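Local coordinates for protein class I phosphodiesterase PDEB1 (Leishmania major, PDB 2R8Q) that is the all-helical catalytic domain of a class I phosphodiesterase, a metal-dependent member of the HD superfamily with a zinc and magnesium pair in its pocket, at residues M56-A60 and I87-R91; R96-H100 and A271-E275; H104-C109 and A137-D141; L112-Y117 and C130-L134; E173-C177 and V211-D215. One frame throughout, in Å; residues are numbered along the deposited sequence.

Contact 1. Residues M56-A60 and I87-R91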
# COMPACT_ATOMS: atom_id res chain seq x y z
N MET A 56 27.93 -4.15 1.23
CA MET A 56 26.60 -3.94 1.81
C MET A 56 26.68 -3.92 3.33
O MET A 56 25.95 -3.18 3.99
CB MET A 56 25.63 -5.03 1.35
CG MET A 56 25.10 -4.83 -0.06
SD MET A 56 23.97 -3.41 -0.12
CE MET A 56 23.73 -3.24 -1.89
N ASP A 57 27.57 -4.73 3.89
CA ASP A 57 27.74 -4.76 5.34
C ASP A 57 28.43 -3.47 5.78
O ASP A 57 28.08 -2.87 6.80
CB ASP A 57 28.58 -5.97 5.78
CG ASP A 57 27.83 -7.28 5.66
OD1 ASP A 57 26.59 -7.29 5.77
OD2 ASP A 57 28.50 -8.32 5.47
N ALA A 58 29.43 -3.04 5.01
CA ALA A 58 30.15 -1.81 5.33
C ALA A 58 29.20 -0.61 5.27
O ALA A 58 29.25 0.27 6.13
CB ALA A 58 31.31 -1.62 4.36
N ALA A 59 28.33 -0.58 4.27
CA ALA A 59 27.37 0.52 4.14
C ALA A 59 26.41 0.55 5.32
O ALA A 59 26.07 1.62 5.83
CB ALA A 59 26.60 0.38 2.83
N ALA A 60 25.98 -0.62 5.76
CA ALA A 60 25.08 -0.71 6.91
C ALA A 60 25.83 -0.22 8.14
O ALA A 60 25.26 0.41 9.03
CB ALA A 60 24.64 -2.15 7.11
N ILE A 87 18.08 -1.07 10.36
CA ILE A 87 18.95 -0.82 9.21
C ILE A 87 18.97 -2.04 8.29
O ILE A 87 18.85 -1.92 7.07
CB ILE A 87 20.38 -0.48 9.67
CG1 ILE A 87 20.37 0.84 10.43
CG2 ILE A 87 21.32 -0.41 8.47
CD1 ILE A 87 21.67 1.15 11.15
N LEU A 88 19.09 -3.23 8.87
CA LEU A 88 19.13 -4.45 8.07
C LEU A 88 17.79 -4.81 7.43
O LEU A 88 17.76 -5.40 6.35
CB LEU A 88 19.65 -5.62 8.91
CG LEU A 88 21.11 -5.49 9.33
CD1 LEU A 88 21.48 -6.62 10.28
CD2 LEU A 88 22.00 -5.53 8.09
N GLN A 89 16.69 -4.47 8.10
CA GLN A 89 15.37 -4.75 7.54
C GLN A 89 15.17 -3.82 6.35
O GLN A 89 14.54 -4.20 5.36
CB GLN A 89 14.27 -4.54 8.59
CG GLN A 89 14.22 -5.64 9.66
CD GLN A 89 13.67 -6.96 9.14
OE1 GLN A 89 13.47 -7.14 7.94
NE2 GLN A 89 13.44 -7.91 10.06
N CYS A 90 15.69 -2.60 6.44
CA CYS A 90 15.59 -1.66 5.33
C CYS A 90 16.43 -2.17 4.16
O CYS A 90 15.97 -2.23 3.02
CB CYS A 90 16.10 -0.27 5.75
SG CYS A 90 14.98 0.70 6.80
N ARG A 91 17.67 -2.56 4.46
CA ARG A 91 18.57 -3.05 3.43
C ARG A 91 17.97 -4.20 2.62
O ARG A 91 18.12 -4.26 1.40
CB ARG A 91 19.89 -3.50 4.07
CG ARG A 91 20.99 -3.81 3.07
CD ARG A 91 22.28 -4.23 3.76
NE ARG A 91 22.17 -5.55 4.37
CZ ARG A 91 23.17 -6.17 4.99
NH1 ARG A 91 24.36 -5.58 5.08
NH2 ARG A 91 23.00 -7.38 5.50
O HOH W 1 24.80 -8.71 7.35
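Ala60 and Ile87 bring the two helical segments nearest, 6.5 Å between their CA atoms, while the axes of the segments stay 10.9 Å apart at 135°, nearer antiparallel than parallel. Such a gap suits a long side chain, and Arg91 fills it. Its CG stands anti to the backbone N (chi1 -170°), the chain runs out straight and then bends at CD, and the guanidinium arrives edge-on at the helix of residues 56-60. There NH1 is shared. It makes a salt bridge of 2.9 Å to Asp57 OD1, met on the anti side of the carboxylate and 22° out of its plane, and a weak hydrogen bond of 3.1 Å to Met56 O, which already accepts the helical bond from Ala60 N. A water closes the ring beside them, giving a hydrogen bond to Asp57 OD1 and taking one from Arg91 NH2. These edge partners probably restrict rotation of the guanidinium, and Leu88 CD2 lies 3.3 Å above the centre of one face. Next to the polar bridge the contact is apolar: Ala60, small enough for the close point, sets its CB 4.0 Å from Ile87 CG2. Val27 of helix 21-28 touches both Ala60 and Leu88, whereas Phe102 of helix 102-118 lies against Met56 and Arg91. This is inter-helix packing in an all-helical domain, pinned near one end by an arginine-aspartate bridge.

Contact 2. Residues R96-H100 and A271-E275. With IBM (3-isobutyl-1-methylxanthine), chain E.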
# COMPACT_ATOMS: atom_id res chain seq x y z
N ARG A 96 18.59 -4.69 -6.45
CA ARG A 96 19.87 -4.52 -7.11
C ARG A 96 19.76 -3.70 -8.39
O ARG A 96 20.07 -4.20 -9.48
CB ARG A 96 20.51 -5.87 -7.40
CG ARG A 96 20.80 -6.70 -6.16
CD ARG A 96 21.61 -7.94 -6.50
NE ARG A 96 21.85 -8.78 -5.33
CZ ARG A 96 20.90 -9.42 -4.67
NH1 ARG A 96 19.63 -9.32 -5.05
NH2 ARG A 96 21.21 -10.16 -3.61
N VAL A 97 19.29 -2.46 -8.25
CA VAL A 97 19.16 -1.55 -9.39
C VAL A 97 20.39 -0.65 -9.36
O VAL A 97 21.05 -0.52 -8.32
CB VAL A 97 17.87 -0.71 -9.29
CG1 VAL A 97 16.66 -1.61 -9.47
CG2 VAL A 97 17.81 -0.00 -7.95
N PRO A 98 20.73 -0.01 -10.49
CA PRO A 98 21.90 0.87 -10.57
C PRO A 98 21.99 2.04 -9.61
O PRO A 98 23.07 2.34 -9.08
CB PRO A 98 21.89 1.35 -12.03
CG PRO A 98 21.20 0.22 -12.75
CD PRO A 98 20.07 -0.11 -11.80
N TYR A 99 20.87 2.72 -9.37
CA TYR A 99 20.88 3.88 -8.50
C TYR A 99 20.05 3.79 -7.23
O TYR A 99 20.56 4.05 -6.14
CB TYR A 99 20.44 5.12 -9.30
CG TYR A 99 20.49 6.40 -8.50
CD1 TYR A 99 21.70 7.02 -8.22
CD2 TYR A 99 19.32 6.98 -8.01
CE1 TYR A 99 21.75 8.20 -7.47
CE2 TYR A 99 19.36 8.15 -7.26
CZ TYR A 99 20.58 8.75 -7.00
OH TYR A 99 20.61 9.92 -6.28
N HIS A 100 18.78 3.43 -7.36
CA HIS A 100 17.91 3.37 -6.19
C HIS A 100 18.08 2.11 -5.36
O HIS A 100 17.11 1.41 -5.05
CB HIS A 100 16.45 3.55 -6.60
CG HIS A 100 16.11 4.97 -6.96
ND1 HIS A 100 16.03 5.41 -8.26
CD2 HIS A 100 15.87 6.05 -6.18
CE1 HIS A 100 15.77 6.70 -8.27
NE2 HIS A 100 15.66 7.12 -7.02
N ALA A 271 25.59 6.25 -12.28
CA ALA A 271 24.61 5.31 -11.75
C ALA A 271 23.19 5.72 -12.14
O ALA A 271 22.39 4.88 -12.55
CB ALA A 271 24.73 5.23 -10.23
N VAL A 272 22.87 7.01 -12.00
CA VAL A 272 21.54 7.50 -12.37
C VAL A 272 21.31 7.24 -13.85
O VAL A 272 20.26 6.73 -14.25
CB VAL A 272 21.40 9.03 -12.13
CG1 VAL A 272 20.06 9.51 -12.68
CG2 VAL A 272 21.49 9.34 -10.65
N THR A 273 22.30 7.58 -14.66
CA THR A 273 22.20 7.39 -16.10
C THR A 273 21.91 5.95 -16.49
O THR A 273 21.03 5.69 -17.32
CB THR A 273 23.49 7.87 -16.81
OG1 THR A 273 23.66 9.27 -16.58
CG2 THR A 273 23.41 7.61 -18.31
N GLU A 274 22.64 5.01 -15.91
CA GLU A 274 22.43 3.61 -16.23
C GLU A 274 21.04 3.14 -15.81
O GLU A 274 20.42 2.33 -16.50
CB GLU A 274 23.49 2.72 -15.58
CG GLU A 274 23.33 1.22 -15.85
CD GLU A 274 23.21 0.88 -17.34
OE1 GLU A 274 23.80 1.59 -18.18
OE2 GLU A 274 22.54 -0.12 -17.66
N GLU A 275 20.54 3.63 -14.68
CA GLU A 275 19.21 3.21 -14.26
C GLU A 275 18.17 3.74 -15.24
O GLU A 275 17.23 3.03 -15.62
CB GLU A 275 18.88 3.70 -12.84
CG GLU A 275 17.50 3.25 -12.37
CD GLU A 275 17.29 3.41 -10.88
OE1 GLU A 275 18.10 2.88 -10.10
OE2 GLU A 275 16.29 4.06 -10.50
N9 IBM E . 16.99 13.42 -12.46
C8 IBM E . 17.40 13.76 -13.73
N7 IBM E . 18.70 13.85 -13.86
C5 IBM E . 19.18 13.55 -12.60
C4 IBM E . 18.15 13.29 -11.73
N3 IBM E . 18.24 12.96 -10.42
C2 IBM E . 19.52 12.90 -9.94
N1 IBM E . 20.63 13.15 -10.75
C6 IBM E . 20.46 13.47 -12.07
O6 IBM E . 21.43 13.69 -12.79
O2 IBM E . 19.69 12.61 -8.76
C10 IBM E . 21.97 13.07 -10.19
C11 IBM E . 17.07 12.69 -9.59
C12 IBM E . 16.38 11.43 -10.10
C13 IBM E . 16.92 10.19 -9.40
C14 IBM E . 14.87 11.53 -9.92
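Tyr99, His100 and Val272 line the 3-isobutyl-1-methylxanthine pocket, and the contact between the 96-100 loop and helix 262-285 holds that wall together through a histidine-carboxylate hydrogen bond. Glu275 does the holding. A trans chi1 of -179° swings its chain away from the backbone N, and the extended remainder carries the carboxylate from the helix to the loop backbone. OE1 accepts twice, from Tyr99 N at 2.9 Å on its anti side and from His100 N, also at 2.9 Å, on its syn side; OE2 accepts from the ring. Glutamate suits the place because it is long enough to span the gap and its two oxygens serve both backbone and ring. Pro98 packs its CB 3.9 Å from Glu275 CB, with CG against the aliphatic part of Glu274, whose carboxylate bridges to Arg278 and Arg296. Val272 divides its branches: CG1 faces the xanthine, while CG2 sits over one face of the Tyr99 ring in a CH-pi contact, 3.5 Å from the centroid. The phenol OH hydrogen-bonds to Asn257, another pocket residue. Close to the zinc site, the His100 ring also stacks with that of His144 and meets His104, a zinc ligand, edge-to-face. The carboxylate fixes the His100 ring's rotation: ND1 donates to Glu275 OE2 over 2.6 Å at an angle of 173°, with the oxygen in the ring plane.

Contact 3. Residues H104-C109 and A137-D141. With ZN (zinc ion), chain C; MG (magnesium ion), chain D.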
# COMPACT_ATOMS: atom_id res chain seq x y z
N HIS A 104 22.11 4.43 -2.11
CA HIS A 104 21.50 5.74 -2.27
C HIS A 104 20.90 6.24 -0.97
O HIS A 104 21.05 7.40 -0.62
CB HIS A 104 20.40 5.70 -3.35
CG HIS A 104 19.49 6.89 -3.32
ND1 HIS A 104 19.91 8.18 -3.59
CD2 HIS A 104 18.16 6.99 -3.07
CE1 HIS A 104 18.89 9.00 -3.52
NE2 HIS A 104 17.81 8.31 -3.21
N VAL A 105 20.20 5.37 -0.23
CA VAL A 105 19.59 5.83 1.01
C VAL A 105 20.62 6.02 2.12
O VAL A 105 20.45 6.87 2.99
CB VAL A 105 18.42 4.91 1.48
CG1 VAL A 105 17.35 4.86 0.39
CG2 VAL A 105 18.92 3.51 1.82
N VAL A 106 21.71 5.26 2.08
CA VAL A 106 22.77 5.42 3.06
C VAL A 106 23.36 6.81 2.78
O VAL A 106 23.64 7.58 3.70
CB VAL A 106 23.86 4.34 2.88
CG1 VAL A 106 25.12 4.71 3.67
CG2 VAL A 106 23.32 2.99 3.35
N ASP A 107 23.53 7.12 1.50
CA ASP A 107 24.06 8.43 1.11
C ASP A 107 23.13 9.57 1.55
O ASP A 107 23.60 10.57 2.07
CB ASP A 107 24.26 8.48 -0.41
CG ASP A 107 24.66 9.86 -0.90
OD1 ASP A 107 25.63 10.42 -0.35
OD2 ASP A 107 24.01 10.37 -1.84
N VAL A 108 21.83 9.42 1.33
CA VAL A 108 20.90 10.48 1.73
C VAL A 108 20.93 10.67 3.24
O VAL A 108 20.90 11.80 3.73
CB VAL A 108 19.46 10.18 1.24
CG1 VAL A 108 18.48 11.20 1.80
CG2 VAL A 108 19.43 10.23 -0.29
N CYS A 109 21.01 9.57 3.98
CA CYS A 109 21.05 9.64 5.44
C CYS A 109 22.30 10.40 5.90
O CYS A 109 22.21 11.34 6.69
CB CYS A 109 21.04 8.22 6.02
SG CYS A 109 21.07 8.12 7.83
N ALA A 137 15.33 8.87 6.05
CA ALA A 137 16.21 8.73 4.90
C ALA A 137 16.38 7.26 4.50
O ALA A 137 16.41 6.93 3.31
CB ALA A 137 17.57 9.35 5.20
N LEU A 138 16.46 6.37 5.48
CA LEU A 138 16.66 4.95 5.20
C LEU A 138 15.46 4.22 4.60
O LEU A 138 15.63 3.18 3.96
CB LEU A 138 17.13 4.23 6.47
CG LEU A 138 18.46 4.72 7.04
CD1 LEU A 138 18.74 4.03 8.37
CD2 LEU A 138 19.58 4.44 6.04
N VAL A 139 14.26 4.75 4.79
CA VAL A 139 13.06 4.10 4.27
C VAL A 139 12.45 4.81 3.07
O VAL A 139 11.54 4.29 2.45
CB VAL A 139 11.93 4.03 5.34
CG1 VAL A 139 12.44 3.39 6.62
CG2 VAL A 139 11.39 5.43 5.62
N HIS A 140 12.98 5.98 2.73
CA HIS A 140 12.37 6.78 1.67
C HIS A 140 12.26 6.24 0.24
O HIS A 140 11.49 6.79 -0.55
CB HIS A 140 12.97 8.20 1.66
CG HIS A 140 14.10 8.39 0.71
ND1 HIS A 140 15.40 8.03 1.00
CD2 HIS A 140 14.13 8.91 -0.54
CE1 HIS A 140 16.18 8.32 -0.02
NE2 HIS A 140 15.43 8.86 -0.97
N ASP A 141 12.99 5.18 -0.09
CA ASP A 141 12.92 4.59 -1.43
C ASP A 141 12.72 3.07 -1.39
O ASP A 141 12.97 2.38 -2.38
CB ASP A 141 14.19 4.90 -2.24
CG ASP A 141 14.09 6.20 -3.00
OD1 ASP A 141 12.99 6.50 -3.50
OD2 ASP A 141 15.11 6.90 -3.12
ZN ZN C . 15.71 8.95 -3.18
MG MG D . 12.20 8.32 -4.36
O HOH W 2 13.76 9.71 -3.71
O HOH W 3 15.87 9.31 -5.44
O HOH W 4 10.59 7.03 -5.18
O HOH W 5 11.00 10.03 -5.04
O HOH W 6 13.17 8.18 -6.35
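Three metal ligands meet where the two segments converge: His104 NE2, His140 NE2 and Asp141 OD2 bind the zinc ion at 2.2, 2.2 and 2.1 Å. Their close approaches to one another reflect the shared metal rather than hydrogen bonds; the two imidazoles lie obliquely, planes 57° apart. In His104 a chi1 of 164° turns CG to the carbonyl side of the side chain's root, which carries the ring off the helix to the metal. Asp141 bridges, because its second oxygen OD1 binds the magnesium ion at 2.2 Å, and a water joins both ions from another direction. Asp254 supplies a further zinc ligand. A histidine, a histidine-aspartate pair adjacent in sequence and a distant aspartate make up the metal-binding signature of the HD superfamily, to which this phosphodiesterase domain belongs. A side-chain hydrogen bond in the second shell positions His140: ND1 donates to Ala137 O over 2.8 Å at 174°, in the plane of the ring. It fixes the ring's rotation, leaves NE2 for zinc and probably makes the imidazole a stronger ligand. Apolar packing seats the helices behind the site. Val105 CG1 comes 3.7 Å from His140 CE1, and Val108 CG2 also approaches that carbon, so branched valines wall the ring obliquely. Farther along, the small Cys109 and Ala137 allow a close approach, CB to CB 3.7 Å, and Leu138 CD2 reaches across to Cys109 CB at 4.1 Å.

Contact 4. Residues L112-Y117 and C130-L134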
# COMPACT_ATOMS: atom_id res chain seq x y z
N LEU A 112 22.11 14.10 4.98
CA LEU A 112 21.23 14.87 5.84
C LEU A 112 21.91 15.18 7.16
O LEU A 112 21.71 16.25 7.74
CB LEU A 112 19.92 14.11 6.09
CG LEU A 112 18.98 14.08 4.88
CD1 LEU A 112 17.79 13.18 5.18
CD2 LEU A 112 18.53 15.49 4.55
N HIS A 113 22.74 14.25 7.65
CA HIS A 113 23.45 14.50 8.89
C HIS A 113 24.33 15.72 8.67
O HIS A 113 24.37 16.62 9.52
CB HIS A 113 24.29 13.28 9.30
CG HIS A 113 24.96 13.42 10.63
ND1 HIS A 113 26.06 14.23 10.82
CD2 HIS A 113 24.69 12.86 11.83
CE1 HIS A 113 26.44 14.16 12.09
NE2 HIS A 113 25.62 13.33 12.72
N THR A 114 25.02 15.79 7.53
CA THR A 114 25.88 16.94 7.29
C THR A 114 25.09 18.24 7.19
O THR A 114 25.57 19.29 7.60
CB THR A 114 26.76 16.78 6.01
OG1 THR A 114 25.95 16.87 4.83
CG2 THR A 114 27.49 15.45 6.03
N TYR A 115 23.87 18.18 6.67
CA TYR A 115 23.06 19.39 6.56
C TYR A 115 22.61 19.86 7.94
O TYR A 115 22.61 21.05 8.24
CB TYR A 115 21.82 19.14 5.70
CG TYR A 115 22.10 18.92 4.22
CD1 TYR A 115 21.07 18.54 3.36
CD2 TYR A 115 23.38 19.09 3.69
CE1 TYR A 115 21.30 18.34 2.01
CE2 TYR A 115 23.62 18.88 2.33
CZ TYR A 115 22.57 18.51 1.50
OH TYR A 115 22.79 18.29 0.16
N LEU A 116 22.22 18.90 8.78
CA LEU A 116 21.75 19.20 10.12
C LEU A 116 22.83 19.71 11.05
O LEU A 116 22.63 20.69 11.78
CB LEU A 116 21.13 17.95 10.75
CG LEU A 116 19.79 17.47 10.18
CD1 LEU A 116 19.46 16.11 10.78
CD2 LEU A 116 18.70 18.49 10.48
N TYR A 117 23.99 19.06 11.04
CA TYR A 117 25.04 19.45 11.96
C TYR A 117 26.18 20.29 11.40
O TYR A 117 26.62 21.24 12.05
CB TYR A 117 25.50 18.19 12.70
CG TYR A 117 24.31 17.55 13.40
CD1 TYR A 117 23.76 16.35 12.94
CD2 TYR A 117 23.67 18.21 14.45
CE1 TYR A 117 22.59 15.83 13.51
CE2 TYR A 117 22.50 17.70 15.02
CZ TYR A 117 21.97 16.51 14.55
OH TYR A 117 20.80 16.04 15.10
N CYS A 130 15.05 15.80 14.18
CA CYS A 130 16.33 15.46 13.55
C CYS A 130 16.45 13.94 13.47
O CYS A 130 16.87 13.40 12.45
CB CYS A 130 17.50 16.03 14.37
SG CYS A 130 17.67 17.82 14.24
N TYR A 131 16.07 13.27 14.56
CA TYR A 131 16.12 11.82 14.63
C TYR A 131 15.21 11.20 13.58
O TYR A 131 15.63 10.33 12.81
CB TYR A 131 15.70 11.36 16.04
CG TYR A 131 15.64 9.87 16.24
CD1 TYR A 131 16.73 9.05 15.92
CD2 TYR A 131 14.50 9.26 16.76
CE1 TYR A 131 16.68 7.68 16.11
CE2 TYR A 131 14.44 7.88 16.96
CZ TYR A 131 15.53 7.10 16.63
OH TYR A 131 15.47 5.74 16.80
N VAL A 132 13.96 11.65 13.54
CA VAL A 132 13.00 11.13 12.57
C VAL A 132 13.47 11.38 11.13
O VAL A 132 13.32 10.52 10.27
CB VAL A 132 11.61 11.76 12.79
CG1 VAL A 132 10.65 11.31 11.68
CG2 VAL A 132 11.07 11.35 14.16
N LEU A 133 14.05 12.55 10.88
CA LEU A 133 14.53 12.85 9.53
C LEU A 133 15.60 11.86 9.08
O LEU A 133 15.57 11.36 7.96
CB LEU A 133 15.08 14.28 9.48
CG LEU A 133 15.62 14.77 8.14
CD1 LEU A 133 14.53 14.69 7.07
CD2 LEU A 133 16.11 16.20 8.28
N LEU A 134 16.54 11.56 9.98
CA LEU A 134 17.62 10.63 9.65
C LEU A 134 17.11 9.21 9.43
O LEU A 134 17.57 8.51 8.53
CB LEU A 134 18.69 10.66 10.75
CG LEU A 134 19.43 12.01 10.82
CD1 LEU A 134 20.29 12.06 12.07
CD2 LEU A 134 20.29 12.18 9.57
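Leu112, Leu116, Leu133 and Leu134 form the dense heart of this contact between two helical segments that run nearly antiparallel, at 159°, with axes 10.6 Å apart. That spacing lets leucines from both helices fill the seam. Leu116 is forked between two partners: CD1 meets Leu134 CG at 4.1 Å, the side chains reaching tip to tip, while CD2 touches both Leu133 CD2 and Cys130 SG. Leu112 lies across Leu133 at about a right angle, its CD1 4.0 Å from Leu133 CG. The side chain of Leu134, with CG beside its backbone N (chi1 -67°), reaches across to the other helix and sets CD2 3.7 Å from His113 N. The four leucines are buried, and their apolar branches suit a seam held by van der Waals packing. Toward the other end the character changes. Tyr117, partly exposed and in a wider, pi-type turn at 114-117, touches through its hydroxyl: OH lies 3.4 Å from Cys130 CB. The ring is packed against its own helix, since Tyr117 CD1 sits 3.5 Å above the centre of the His113 ring. Cys130, small and polarizable, accommodates both Leu116 and this hydroxyl. Around the pair, helix 239-254 covers the leucines, with Leu249 on Leu116 and Leu133, whereas Leu72 of helix 72-75 packs on Tyr117 and Leu134.

Contact 5. Residues E173-C177 and V211-D215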
# COMPACT_ATOMS: atom_id res chain seq x y z
N GLU A 173 6.15 6.66 -3.88
CA GLU A 173 6.23 7.19 -2.53
C GLU A 173 5.24 6.61 -1.52
O GLU A 173 5.59 6.37 -0.36
CB GLU A 173 6.15 8.72 -2.57
CG GLU A 173 7.34 9.40 -3.29
CD GLU A 173 7.32 9.21 -4.80
OE1 GLU A 173 6.23 9.00 -5.37
OE2 GLU A 173 8.39 9.30 -5.44
N VAL A 174 4.01 6.35 -1.94
CA VAL A 174 3.04 5.75 -1.02
C VAL A 174 3.51 4.33 -0.71
O VAL A 174 3.40 3.86 0.42
CB VAL A 174 1.62 5.73 -1.63
CG1 VAL A 174 0.67 4.93 -0.73
CG2 VAL A 174 1.11 7.16 -1.78
N HIS A 175 4.05 3.65 -1.73
CA HIS A 175 4.55 2.29 -1.57
C HIS A 175 5.69 2.28 -0.55
O HIS A 175 5.74 1.41 0.32
CB HIS A 175 5.05 1.75 -2.92
CG HIS A 175 5.55 0.34 -2.87
ND1 HIS A 175 4.74 -0.73 -2.56
CD2 HIS A 175 6.78 -0.18 -3.13
CE1 HIS A 175 5.45 -1.85 -2.63
NE2 HIS A 175 6.69 -1.54 -2.97
N HIS A 176 6.61 3.25 -0.65
CA HIS A 176 7.73 3.29 0.30
C HIS A 176 7.21 3.46 1.73
O HIS A 176 7.72 2.85 2.68
CB HIS A 176 8.70 4.43 -0.02
CG HIS A 176 9.18 4.47 -1.45
ND1 HIS A 176 9.61 3.35 -2.13
CD2 HIS A 176 9.35 5.51 -2.29
CE1 HIS A 176 10.02 3.70 -3.33
NE2 HIS A 176 9.88 5.01 -3.46
N CYS A 177 6.19 4.31 1.89
CA CYS A 177 5.60 4.55 3.21
C CYS A 177 4.99 3.27 3.76
O CYS A 177 5.14 2.95 4.93
CB CYS A 177 4.53 5.63 3.14
SG CYS A 177 5.15 7.31 2.93
N VAL A 211 8.59 11.44 3.20
CA VAL A 211 8.70 10.52 2.08
C VAL A 211 7.83 11.00 0.92
O VAL A 211 8.25 10.99 -0.23
CB VAL A 211 8.26 9.08 2.47
CG1 VAL A 211 8.33 8.17 1.25
CG2 VAL A 211 9.16 8.54 3.56
N LEU A 212 6.60 11.41 1.22
CA LEU A 212 5.71 11.86 0.16
C LEU A 212 6.26 13.11 -0.53
O LEU A 212 6.01 13.34 -1.71
CB LEU A 212 4.31 12.13 0.71
CG LEU A 212 3.57 10.91 1.27
CD1 LEU A 212 2.21 11.34 1.80
CD2 LEU A 212 3.42 9.85 0.19
N ALA A 213 7.01 13.91 0.22
CA ALA A 213 7.59 15.14 -0.32
C ALA A 213 8.70 14.88 -1.34
O ALA A 213 9.09 15.80 -2.05
CB ALA A 213 8.12 16.01 0.81
N THR A 214 9.20 13.65 -1.41
CA THR A 214 10.28 13.35 -2.35
C THR A 214 9.82 13.10 -3.79
O THR A 214 10.65 12.89 -4.67
CB THR A 214 11.13 12.14 -1.90
OG1 THR A 214 10.30 10.98 -1.78
CG2 THR A 214 11.81 12.44 -0.57
N ASP A 215 8.51 13.10 -4.03
CA ASP A 215 8.02 12.90 -5.39
C ASP A 215 8.34 14.18 -6.16
O ASP A 215 7.79 15.24 -5.86
CB ASP A 215 6.51 12.66 -5.40
CG ASP A 215 5.96 12.47 -6.80
OD1 ASP A 215 6.75 12.53 -7.77
OD2 ASP A 215 4.74 12.25 -6.94
O HOH W 5 11.00 10.03 -5.04
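Val211 O is gripped twice by Thr214, through OG1 at 2.6 Å and through the backbone N at 3.1 Å, just ahead of the type I beta turn from Leu212 to Asp215, at the end of helix 197-212. Thr214 OG1 stands between its backbone N and carbonyl carbon (chi1 60°), which brings the hydroxyl round to the Val211 carbonyl, in its plane. Threonine suits the place because its short hydroxyl can fold back on a carbonyl three residues earlier. Against this turn lies Glu173 of helix 171-184, bent at chi2 (72°), with CG 3.6 Å from Val211 O. Its carboxylate stacks on that of Asp215, planes 3° apart, and Glu173 OE1 is 3.9 Å from Asp215 OD2. Hydrogen bonds from Asn149 and Ser170 hold Glu173 and Asp215 respectively, and the nearby magnesium ion and its water may ease the repulsion. Away from the acids the contact turns apolar. Cys177 SG fits 3.6 Å from Val211 CB, and Leu212 CD2 touches Val174 CG2; the second subunit covers this side with its Leu162, Ala165 and Ser166. At the polar end, a water ligand of the magnesium ion donates to Thr214 O and to Glu173 OE2, the latter over 2.7 Å.

How the contacts relate
Helices 55-68, 80-92, 102-118, 127-139, 171-184, 197-212 and 262-285 supply the five contacts. Contact 3 lies about 4 Å from the centre of the chain; contacts 1, 4 and 5 touch it with centres 11 to 12 Å away, and contact 2 with its centre 14 Å away. Contacts 3 and 4 share helices 102-118 and 127-139, the metal site at one end and the leucine packing of contact 4 farther along. Contact 1 comes first in sequence; contact 2 spans the most, its segments 171 residues apart, and encloses contacts 3, 4 and 5. A magnesium-bound water belongs to contacts 3 and 5. Contacts 2, 3 and 5 thus gather round the metal and ligand pocket, while contacts 1 and 4 pack helices behind it.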